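Local coordinates for protein GCN5-related N-acetyltransferase (Sphaerobacter thermophilus, PDB 3TT2) that probably transfers an acyl group, as an acyltransferase of the GCN5-related N-acetyltransferase family built from two such domains in one chain, at residues I153-I158 and H305-Y310; V62-P67 and G101-Q106; R176-G181 and S215-P220. All coordinates share one frame; numbering follows the deposited sequence. Where two conformers were deposited one is given.

Interaction 1 (I153-I158 and H305-Y310); sequences IWVMAI and HVKHRY. With SO4 (sulfate ion), chain G.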
loop_
_atom_site.group_PDB
_atom_site.type_symbol
_atom_site.label_atom_id
_atom_site.label_comp_id
_atom_site.label_asym_id
_atom_site.label_seq_id
_atom_site.Cartn_x
_atom_site.Cartn_y
_atom_site.Cartn_z
ATOM N N ILE A 153 3.612 5.081 8.141
ATOM C CA ILE A 153 2.670 4.093 7.649
ATOM C C ILE A 153 2.902 2.798 8.415
ATOM O O ILE A 153 4.020 2.260 8.433
ATOM C CB ILE A 153 2.814 3.807 6.144
ATOM C CG1 ILE A 153 2.205 4.926 5.308
ATOM C CG2 ILE A 153 2.057 2.557 5.788
ATOM C CD1 ILE A 153 3.052 6.148 5.179
ATOM N N TRP A 154 1.852 2.300 9.057
ATOM C CA TRP A 154 1.985 1.083 9.823
ATOM C C TRP A 154 1.309 -0.079 9.122
ATOM O O TRP A 154 0.136 0.007 8.738
ATOM C CB TRP A 154 1.365 1.260 11.192
ATOM C CG TRP A 154 1.937 2.363 11.999
ATOM C CD1 TRP A 154 1.569 3.666 11.969
ATOM C CD2 TRP A 154 2.967 2.258 12.987
ATOM N NE1 TRP A 154 2.299 4.387 12.875
ATOM C CE2 TRP A 154 3.167 3.550 13.516
ATOM C CE3 TRP A 154 3.741 1.199 13.474
ATOM C CZ2 TRP A 154 4.107 3.817 14.502
ATOM C CZ3 TRP A 154 4.675 1.467 14.456
ATOM C CH2 TRP A 154 4.850 2.765 14.961
ATOM N N VAL A 155 2.050 -1.168 8.963
ATOM C CA VAL A 155 1.462 -2.409 8.487
ATOM C C VAL A 155 1.088 -3.305 9.666
ATOM O O VAL A 155 1.963 -3.809 10.373
ATOM C CB VAL A 155 2.424 -3.161 7.583
ATOM C CG1 VAL A 155 1.702 -4.284 6.908
ATOM C CG2 VAL A 155 3.002 -2.203 6.543
HETATM N N MSE A 156 -0.214 -3.507 9.863
HETATM C CA MSE A 156 -0.723 -4.334 10.955
HETATM C C MSE A 156 -0.919 -5.738 10.425
HETATM O O MSE A 156 -1.211 -5.930 9.252
HETATM C CB MSE A 156 -2.035 -3.775 11.508
HETATM C CG MSE A 156 -1.946 -2.321 11.909
HETATM SE SE MSE A 156 -0.577 -1.841 13.263
HETATM C CE MSE A 156 -1.293 -2.751 14.850
ATOM N N ALA A 157 -0.695 -6.729 11.267
ATOM C CA ALA A 157 -0.881 -8.106 10.833
ATOM C C ALA A 157 -1.616 -8.881 11.911
ATOM O O ALA A 157 -1.610 -8.490 13.084
ATOM C CB ALA A 157 0.430 -8.711 10.556
ATOM N N ILE A 158 -2.304 -9.942 11.509
ATOM C CA ILE A 158 -2.908 -10.845 12.492
ATOM C C ILE A 158 -2.951 -12.285 11.982
ATOM O O ILE A 158 -3.303 -12.529 10.832
ATOM C CB ILE A 158 -4.327 -10.386 12.928
ATOM C CG1 ILE A 158 -4.795 -11.214 14.125
ATOM C CG2 ILE A 158 -5.310 -10.451 11.763
ATOM C CD1 ILE A 158 -6.203 -10.932 14.595
ATOM N N HIS A 305 -1.290 -6.596 15.480
ATOM C CA HIS A 305 0.020 -6.267 16.019
ATOM C C HIS A 305 0.861 -5.653 14.899
ATOM O O HIS A 305 0.484 -5.704 13.726
ATOM C CB HIS A 305 0.696 -7.497 16.599
ATOM C CG HIS A 305 1.195 -8.447 15.559
ATOM N ND1 HIS A 305 0.393 -9.412 14.988
ATOM C CD2 HIS A 305 2.411 -8.568 14.974
ATOM C CE1 HIS A 305 1.095 -10.089 14.097
ATOM N NE2 HIS A 305 2.320 -9.594 14.069
ATOM N N VAL A 306 1.973 -5.029 15.257
ATOM C CA VAL A 306 2.763 -4.321 14.264
ATOM C C VAL A 306 3.697 -5.272 13.491
ATOM O O VAL A 306 4.575 -5.906 14.060
ATOM C CB VAL A 306 3.567 -3.175 14.934
ATOM C CG1 VAL A 306 4.412 -2.426 13.939
ATOM C CG2 VAL A 306 2.633 -2.207 15.606
ATOM N N LYS A 307 3.513 -5.340 12.178
ATOM C CA LYS A 307 4.426 -6.079 11.320
ATOM C C LYS A 307 5.640 -5.197 11.066
ATOM O O LYS A 307 6.719 -5.443 11.607
ATOM C CB LYS A 307 3.758 -6.478 9.998
ATOM C CG LYS A 307 4.603 -7.376 9.167
ATOM C CD LYS A 307 3.844 -7.912 7.982
ATOM C CE LYS A 307 4.655 -8.977 7.252
ATOM N NZ LYS A 307 4.252 -9.079 5.806
ATOM N N HIS A 308 5.475 -4.153 10.263
ATOM C CA HIS A 308 6.550 -3.175 10.087
ATOM C C HIS A 308 6.013 -1.748 9.955
ATOM O O HIS A 308 4.818 -1.529 9.787
ATOM C CB HIS A 308 7.558 -3.537 8.978
ATOM C CG HIS A 308 6.982 -4.317 7.839
ATOM N ND1 HIS A 308 7.418 -5.589 7.528
ATOM C CD2 HIS A 308 6.060 -3.995 6.904
ATOM C CE1 HIS A 308 6.752 -6.032 6.479
ATOM N NE2 HIS A 308 5.936 -5.080 6.065
ATOM N N ARG A 309 6.915 -0.786 10.095
ATOM C CA ARG A 309 6.595 0.628 10.071
ATOM C C ARG A 309 7.385 1.288 8.955
ATOM O O ARG A 309 8.605 1.134 8.869
ATOM C CB ARG A 309 7.017 1.254 11.397
ATOM C CG ARG A 309 6.986 2.784 11.426
ATOM C CD ARG A 309 7.480 3.260 12.765
ATOM N NE ARG A 309 7.857 4.665 12.803
ATOM C CZ ARG A 309 9.013 5.092 13.296
ATOM N NH1 ARG A 309 9.893 4.211 13.762
ATOM N NH2 ARG A 309 9.291 6.393 13.318
ATOM N N TYR A 310 6.705 2.027 8.095
ATOM C CA TYR A 310 7.421 2.762 7.075
ATOM C C TYR A 310 7.290 4.251 7.352
ATOM O O TYR A 310 6.294 4.699 7.922
ATOM C CB TYR A 310 6.885 2.450 5.676
ATOM C CG TYR A 310 7.099 1.040 5.191
ATOM C CD1 TYR A 310 8.143 0.725 4.328
ATOM C CD2 TYR A 310 6.245 0.029 5.565
ATOM C CE1 TYR A 310 8.327 -0.570 3.861
ATOM C CE2 TYR A 310 6.426 -1.261 5.117
ATOM C CZ TYR A 310 7.464 -1.557 4.267
ATOM O OH TYR A 310 7.619 -2.853 3.826
HETATM S S SO4 G . 10.229 -1.462 12.125
HETATM O O1 SO4 G . 9.309 -0.694 12.969
HETATM O O2 SO4 G . 9.975 -2.896 12.291
HETATM O O3 SO4 G . 10.034 -1.098 10.725
HETATM O O4 SO4 G . 11.605 -1.153 12.508
#

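Interaction 2 (V62-P67 and G101-Q106); sequences VLVVAP and GTWLVQ. With SO4 (sulfate ion), chain I.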
loop_
_atom_site.group_PDB
_atom_site.type_symbol
_atom_site.label_atom_id
_atom_site.label_comp_id
_atom_site.label_asym_id
_atom_site.label_seq_id
_atom_site.Cartn_x
_atom_site.Cartn_y
_atom_site.Cartn_z
ATOM N N VAL A 62 13.159 -0.394 -13.624
ATOM C CA VAL A 62 14.555 -0.467 -14.048
ATOM C C VAL A 62 15.297 -1.569 -13.300
ATOM O O VAL A 62 15.003 -1.840 -12.139
ATOM C CB VAL A 62 15.283 0.893 -13.874
ATOM C CG1 VAL A 62 15.531 1.190 -12.413
ATOM C CG2 VAL A 62 16.602 0.913 -14.641
ATOM N N LEU A 63 16.247 -2.214 -13.977
ATOM C CA LEU A 63 17.083 -3.244 -13.358
ATOM C C LEU A 63 18.564 -2.950 -13.579
ATOM O O LEU A 63 19.012 -2.845 -14.716
ATOM C CB LEU A 63 16.738 -4.612 -13.933
ATOM C CG LEU A 63 17.683 -5.763 -13.604
ATOM C CD1 LEU A 63 17.722 -5.939 -12.114
ATOM C CD2 LEU A 63 17.207 -7.036 -14.280
ATOM N N VAL A 64 19.325 -2.804 -12.498
ATOM C CA VAL A 64 20.768 -2.637 -12.629
ATOM C C VAL A 64 21.404 -4.018 -12.572
ATOM O O VAL A 64 21.333 -4.703 -11.558
ATOM C CB VAL A 64 21.369 -1.724 -11.523
ATOM C CG1 VAL A 64 22.877 -1.641 -11.655
ATOM C CG2 VAL A 64 20.786 -0.336 -11.597
ATOM N N VAL A 65 22.011 -4.435 -13.671
ATOM C CA VAL A 65 22.608 -5.756 -13.705
ATOM C C VAL A 65 24.073 -5.654 -13.342
ATOM O O VAL A 65 24.801 -4.804 -13.862
ATOM C CB VAL A 65 22.407 -6.453 -15.060
ATOM C CG1 VAL A 65 23.256 -7.729 -15.145
ATOM C CG2 VAL A 65 20.943 -6.779 -15.248
ATOM N N ALA A 66 24.493 -6.499 -12.410
ATOM C CA ALA A 66 25.879 -6.516 -11.984
ATOM C C ALA A 66 26.722 -7.301 -12.997
ATOM O O ALA A 66 26.185 -8.110 -13.763
ATOM C CB ALA A 66 25.988 -7.113 -10.582
ATOM N N PRO A 67 28.040 -7.044 -13.016
ATOM C CA PRO A 67 29.020 -7.731 -13.864
ATOM C C PRO A 67 28.900 -9.259 -13.830
ATOM O O PRO A 67 29.168 -9.905 -14.843
ATOM C CB PRO A 67 30.357 -7.320 -13.244
ATOM C CG PRO A 67 30.076 -6.115 -12.396
ATOM C CD PRO A 67 28.609 -5.820 -12.430
ATOM N N GLY A 101 22.232 3.347 -4.975
ATOM C CA GLY A 101 20.988 3.827 -4.389
ATOM C C GLY A 101 20.682 5.255 -4.818
ATOM O O GLY A 101 19.520 5.617 -5.007
ATOM N N THR A 102 21.728 6.068 -4.975
ATOM C CA THR A 102 21.587 7.433 -5.490
ATOM C C THR A 102 21.096 7.407 -6.935
ATOM O O THR A 102 20.243 8.201 -7.338
ATOM C CB THR A 102 22.924 8.221 -5.432
ATOM O OG1 THR A 102 23.247 8.546 -4.072
ATOM C CG2 THR A 102 22.829 9.503 -6.241
ATOM N N TRP A 103 21.632 6.474 -7.708
ATOM C CA TRP A 103 21.261 6.350 -9.099
ATOM C C TRP A 103 19.764 6.074 -9.261
ATOM O O TRP A 103 19.085 6.780 -10.006
ATOM C CB TRP A 103 22.087 5.253 -9.750
ATOM C CG TRP A 103 22.038 5.293 -11.220
ATOM C CD1 TRP A 103 22.913 5.932 -12.050
ATOM C CD2 TRP A 103 21.059 4.674 -12.060
ATOM N NE1 TRP A 103 22.539 5.747 -13.360
ATOM C CE2 TRP A 103 21.404 4.974 -13.392
ATOM C CE3 TRP A 103 19.931 3.888 -11.817
ATOM C CZ2 TRP A 103 20.660 4.511 -14.479
ATOM C CZ3 TRP A 103 19.198 3.428 -12.891
ATOM C CH2 TRP A 103 19.565 3.742 -14.208
ATOM N N LEU A 104 19.252 5.066 -8.560
ATOM C CA LEU A 104 17.818 4.754 -8.592
ATOM C C LEU A 104 16.966 5.962 -8.244
ATOM O O LEU A 104 15.919 6.199 -8.849
ATOM C CB LEU A 104 17.472 3.654 -7.593
ATOM C CG LEU A 104 18.049 2.270 -7.834
ATOM C CD1 LEU A 104 17.463 1.305 -6.830
ATOM C CD2 LEU A 104 17.745 1.838 -9.253
ATOM N N VAL A 105 17.415 6.711 -7.246
ATOM C CA VAL A 105 16.670 7.862 -6.790
ATOM C C VAL A 105 16.474 8.846 -7.931
ATOM O O VAL A 105 15.342 9.225 -8.230
ATOM C CB VAL A 105 17.362 8.535 -5.610
ATOM C CG1 VAL A 105 16.755 9.904 -5.347
ATOM C CG2 VAL A 105 17.255 7.651 -4.385
ATOM N N GLN A 106 17.570 9.233 -8.584
ATOM C CA GLN A 106 17.493 10.191 -9.684
ATOM C C GLN A 106 16.726 9.610 -10.875
ATOM O O GLN A 106 15.992 10.326 -11.534
ATOM C CB GLN A 106 18.883 10.716 -10.078
ATOM C CG GLN A 106 18.882 11.666 -11.291
ATOM C CD GLN A 106 19.137 13.145 -10.952
ATOM O OE1 GLN A 106 18.800 13.620 -9.865
ATOM N NE2 GLN A 106 19.737 13.873 -11.898
HETATM S S SO4 I . 24.703 5.076 -2.391
HETATM O O1 SO4 I . 24.833 6.416 -1.797
HETATM O O2 SO4 I . 24.015 4.137 -1.492
HETATM O O3 SO4 I . 23.961 5.181 -3.642
HETATM O O4 SO4 I . 26.014 4.513 -2.698
#

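Interaction 3 (R176-G181 and S215-P220); sequences RTFVPG and SERKDP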
loop_
_atom_site.group_PDB
_atom_site.type_symbol
_atom_site.label_atom_id
_atom_site.label_comp_id
_atom_site.label_asym_id
_atom_site.label_seq_id
_atom_site.Cartn_x
_atom_site.Cartn_y
_atom_site.Cartn_z
ATOM N N ARG A 176 -23.818 -6.232 7.759
ATOM C CA ARG A 176 -24.481 -6.616 6.524
ATOM C C ARG A 176 -23.425 -6.958 5.528
ATOM O O ARG A 176 -22.559 -6.153 5.240
ATOM C CB ARG A 176 -25.329 -5.478 5.965
ATOM C CG ARG A 176 -25.955 -5.772 4.603
ATOM C CD ARG A 176 -26.675 -4.556 4.072
ATOM N NE ARG A 176 -27.207 -4.719 2.721
ATOM C CZ ARG A 176 -28.486 -4.996 2.440
ATOM N NH1 ARG A 176 -29.375 -5.184 3.415
ATOM N NH2 ARG A 176 -28.884 -5.093 1.175
ATOM N N THR A 177 -23.490 -8.170 5.008
ATOM C CA THR A 177 -22.589 -8.597 3.967
ATOM C C THR A 177 -23.007 -7.875 2.698
ATOM O O THR A 177 -24.203 -7.790 2.392
ATOM C CB THR A 177 -22.698 -10.121 3.782
ATOM O OG1 THR A 177 -22.294 -10.774 4.995
ATOM C CG2 THR A 177 -21.841 -10.582 2.623
ATOM N N PHE A 178 -22.025 -7.346 1.977
ATOM C CA PHE A 178 -22.269 -6.657 0.726
ATOM C C PHE A 178 -23.056 -7.541 -0.240
ATOM O O PHE A 178 -22.671 -8.679 -0.501
ATOM C CB PHE A 178 -20.935 -6.309 0.097
ATOM C CG PHE A 178 -21.042 -5.678 -1.258
ATOM C CD1 PHE A 178 -21.297 -4.318 -1.389
ATOM C CD2 PHE A 178 -20.858 -6.430 -2.405
ATOM C CE1 PHE A 178 -21.377 -3.718 -2.647
ATOM C CE2 PHE A 178 -20.940 -5.842 -3.662
ATOM C CZ PHE A 178 -21.197 -4.484 -3.783
ATOM N N VAL A 179 -24.144 -7.014 -0.784
ATOM C CA VAL A 179 -24.951 -7.771 -1.732
ATOM C C VAL A 179 -24.841 -7.206 -3.145
ATOM O O VAL A 179 -25.449 -6.192 -3.452
ATOM C CB VAL A 179 -26.434 -7.695 -1.325
ATOM C CG1 VAL A 179 -27.331 -8.342 -2.383
ATOM C CG2 VAL A 179 -26.630 -8.316 0.045
ATOM N N PRO A 180 -24.117 -7.891 -4.027
ATOM C CA PRO A 180 -23.930 -7.397 -5.401
ATOM C C PRO A 180 -25.259 -7.168 -6.097
ATOM O O PRO A 180 -26.208 -7.910 -5.843
ATOM C CB PRO A 180 -23.192 -8.539 -6.085
ATOM C CG PRO A 180 -22.480 -9.279 -4.947
ATOM C CD PRO A 180 -23.391 -9.146 -3.758
ATOM N N GLY A 181 -25.333 -6.144 -6.942
ATOM C CA GLY A 181 -26.549 -5.857 -7.682
ATOM C C GLY A 181 -27.493 -5.004 -6.878
ATOM O O GLY A 181 -28.535 -4.572 -7.360
ATOM N N SER A 215 -12.882 -7.291 -9.347
ATOM C CA SER A 215 -12.394 -8.565 -8.853
ATOM C C SER A 215 -12.963 -8.860 -7.470
ATOM O O SER A 215 -13.581 -9.901 -7.265
ATOM C CB SER A 215 -10.873 -8.556 -8.790
ATOM O OG SER A 215 -10.441 -7.650 -7.792
ATOM N N GLU A 216 -12.763 -7.936 -6.530
ATOM C CA GLU A 216 -13.102 -8.163 -5.117
ATOM C C GLU A 216 -14.598 -8.309 -4.813
ATOM O O GLU A 216 -14.966 -8.854 -3.771
ATOM C CB GLU A 216 -12.532 -7.051 -4.239
ATOM C CG GLU A 216 -11.168 -6.549 -4.648
ATOM C CD GLU A 216 -10.855 -5.213 -4.011
ATOM O OE1 GLU A 216 -10.178 -4.397 -4.671
ATOM O OE2 GLU A 216 -11.295 -4.975 -2.856
ATOM N N ARG A 217 -15.450 -7.804 -5.708
ATOM C CA ARG A 217 -16.901 -7.891 -5.531
ATOM C C ARG A 217 -17.489 -9.228 -5.987
ATOM O O ARG A 217 -18.681 -9.485 -5.801
ATOM C CB ARG A 217 -17.601 -6.737 -6.236
ATOM C CG ARG A 217 -17.297 -5.407 -5.609
ATOM C CD ARG A 217 -18.058 -4.287 -6.261
ATOM N NE ARG A 217 -17.470 -3.881 -7.532
ATOM C CZ ARG A 217 -18.078 -4.028 -8.703
ATOM N NH1 ARG A 217 -19.280 -4.580 -8.748
ATOM N NH2 ARG A 217 -17.500 -3.616 -9.826
ATOM N N LYS A 218 -16.639 -10.066 -6.581
ATOM C CA LYS A 218 -16.984 -11.443 -6.914
ATOM C C LYS A 218 -16.762 -12.330 -5.679
ATOM O O LYS A 218 -16.938 -13.544 -5.740
ATOM C CB LYS A 218 -16.149 -11.941 -8.096
ATOM C CG LYS A 218 -16.405 -11.186 -9.402
ATOM C CD LYS A 218 -15.657 -11.804 -10.607
ATOM C CE LYS A 218 -14.146 -11.872 -10.380
ATOM N NZ LYS A 218 -13.369 -12.361 -11.569
ATOM N N ASP A 219 -16.346 -11.703 -4.573
ATOM C CA ASP A 219 -16.107 -12.360 -3.284
ATOM C C ASP A 219 -16.659 -11.479 -2.159
ATOM O O ASP A 219 -15.904 -10.990 -1.322
ATOM C CB ASP A 219 -14.614 -12.511 -3.090
ATOM C CG ASP A 219 -14.253 -13.482 -1.994
ATOM O OD1 ASP A 219 -15.143 -13.890 -1.210
ATOM O OD2 ASP A 219 -13.057 -13.842 -1.923
ATOM N N PRO A 220 -17.981 -11.273 -2.144
ATOM C CA PRO A 220 -18.667 -10.327 -1.259
ATOM C C PRO A 220 -18.659 -10.754 0.206
ATOM O O PRO A 220 -18.949 -9.932 1.075
ATOM C CB PRO A 220 -20.102 -10.331 -1.781
ATOM C CG PRO A 220 -20.167 -11.414 -2.833
ATOM C CD PRO A 220 -18.925 -12.199 -2.783
#

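Interaction 1 (I153-I158 and H305-Y310)
I153 and Y310 hold each other by two backbone bonds: Y310 N reaches I153 O at 2.7 Å, nearly straight at the hydrogen (173°), and I153 N returns a bond to Y310 O. At the far end of the pairing A157 and H305 exchange two bonds, A157 N to H305 O at 2.9 Å. Between them the register slips. K307 N donates to V155 O at 2.8 Å while V155 N donates to H308 O, and K307 and H308 facing V155 make a classic beta bulge. W154 and R309 lie side by side on one face of the strands. With CG anti to the backbone N (chi1 169°) and the chain extended from CG to NE, R309 passes over one face of the indole, its CD 3.8 Å from the centroid of the six-membered ring in a CH-pi contact. V306 CG1 meets the same ring at its edge, 3.7 Å from W154 CE3. On the opposite side of the strands V155 CG2 touches the edge of the Y310 ring, 3.8 Å from Y310 CE2. K307 carries its amine away to a salt bridge with E284, and R309 N binds a sulfate oxygen. On its other edge strand 305-316 pairs with strand 125-132, and strand 148-159 with strand 282-290, so the last strand of each half pairs within the other: an antiparallel strand exchange between two GNAT domains.

Interaction 2 (V62-P67 and G101-Q106)
Strand 62-65 and helix 101-106 run nearly antiparallel, at 156°, with their axes 10.7 Å apart, a separation bridged by side chains alone. V62 and V64 point at the helix from one side of the strand, and W103 and L104 meet them. V62 divides its two methyls between the partners. CG2, anti to the backbone N, comes in near the plane of the indole at its edge, 4.0 Å from W103 CZ3. CG1, set between the backbone N and the carbonyl carbon (chi1 72°), lies 3.9 Å from L104 CD2. V64 gives one methyl to both partners, more loosely, with CG2 4.3 Å from W103 CZ3. A15 of strand 14-16 also touches W103, and A73 of strand 71-80 touches L104. At the start of the helix T102 N binds a sulfate oxygen at 2.7 Å, and G99 N binds the ion too; this is consistent with the loop that, in GNAT relatives, cradles the pyrophosphate of acetyl-CoA. No hydrogen bond joins the two segments. The contact is aliphatic and aromatic carbon throughout, which implies that helix and strand are held by shape and burial, while backbone N-H groups at the helix start bind the sulfate, away from this contact.

Interaction 3 (R176-G181 and S215-P220)
The contact joins the end of edge strand 173-177 and the turn after it to the loop between helix 206-213 and strand 223-228. P220 lies at its middle, touching T177, F178 and P180. Its ring and that of P180 cross at about a right angle, CG to CG at 3.8 Å. P220 CB also comes near the plane of the F178 ring at its edge, 4.0 Å from F178 CD2, and rests against the backbone as well, near F178 O. The methyl CG2 of T177 packs on the carbonyl oxygen P220 O. Strand 173-177 opens the second GNAT domain of the chain, and F178, just past the strand, points its buried side chain at the loop. Its CG stands anti to the backbone N (chi1 176°), and the ring beyond meets the aliphatic part of R217, F178 CZ lying 4.0 Å from R217 CD. The contact is with the methylene carbons, and the guanidinium plane stands 76° from the ring. The chain of R217 bends at chi3 (-78°), which sets NE, and the polar end is held by others: NH2 donates to L210 O and NE bonds to T213 OG1. W223 meets F178 edge-to-face and bonds to its backbone. An alanine in place of F178 would probably open a gap between P220, R217 and W223, leaving the R217 methylenes without the ring they pack against. Within the loop K218 N bonds back to S215 O. On the strand side D183 accepts a bond from V179 N and forms a salt bridge with R176, while G181 N bonds E184 OE1, so that the turn is tied to the start of helix 184-194.

Overall arrangement
Interaction 2 is the buried one of the three, whereas interactions 1 and 3 lie nearer the surface. Interaction 1 sits closest to the middle of the chain, at the junction of its two halves, and is backbone pairing first, with side chains lining both faces. The other two lie on opposite sides of the chain's centre, and neither has a hydrogen bond across its segments: interaction 2 packs a helix on a strand of the first half, interaction 3 a loop against a strand end of the second. No two contacts share a strand or helix, and their nearest atoms stay about 14 Å or more apart. Both segments of interaction 3 fall between those of interaction 1.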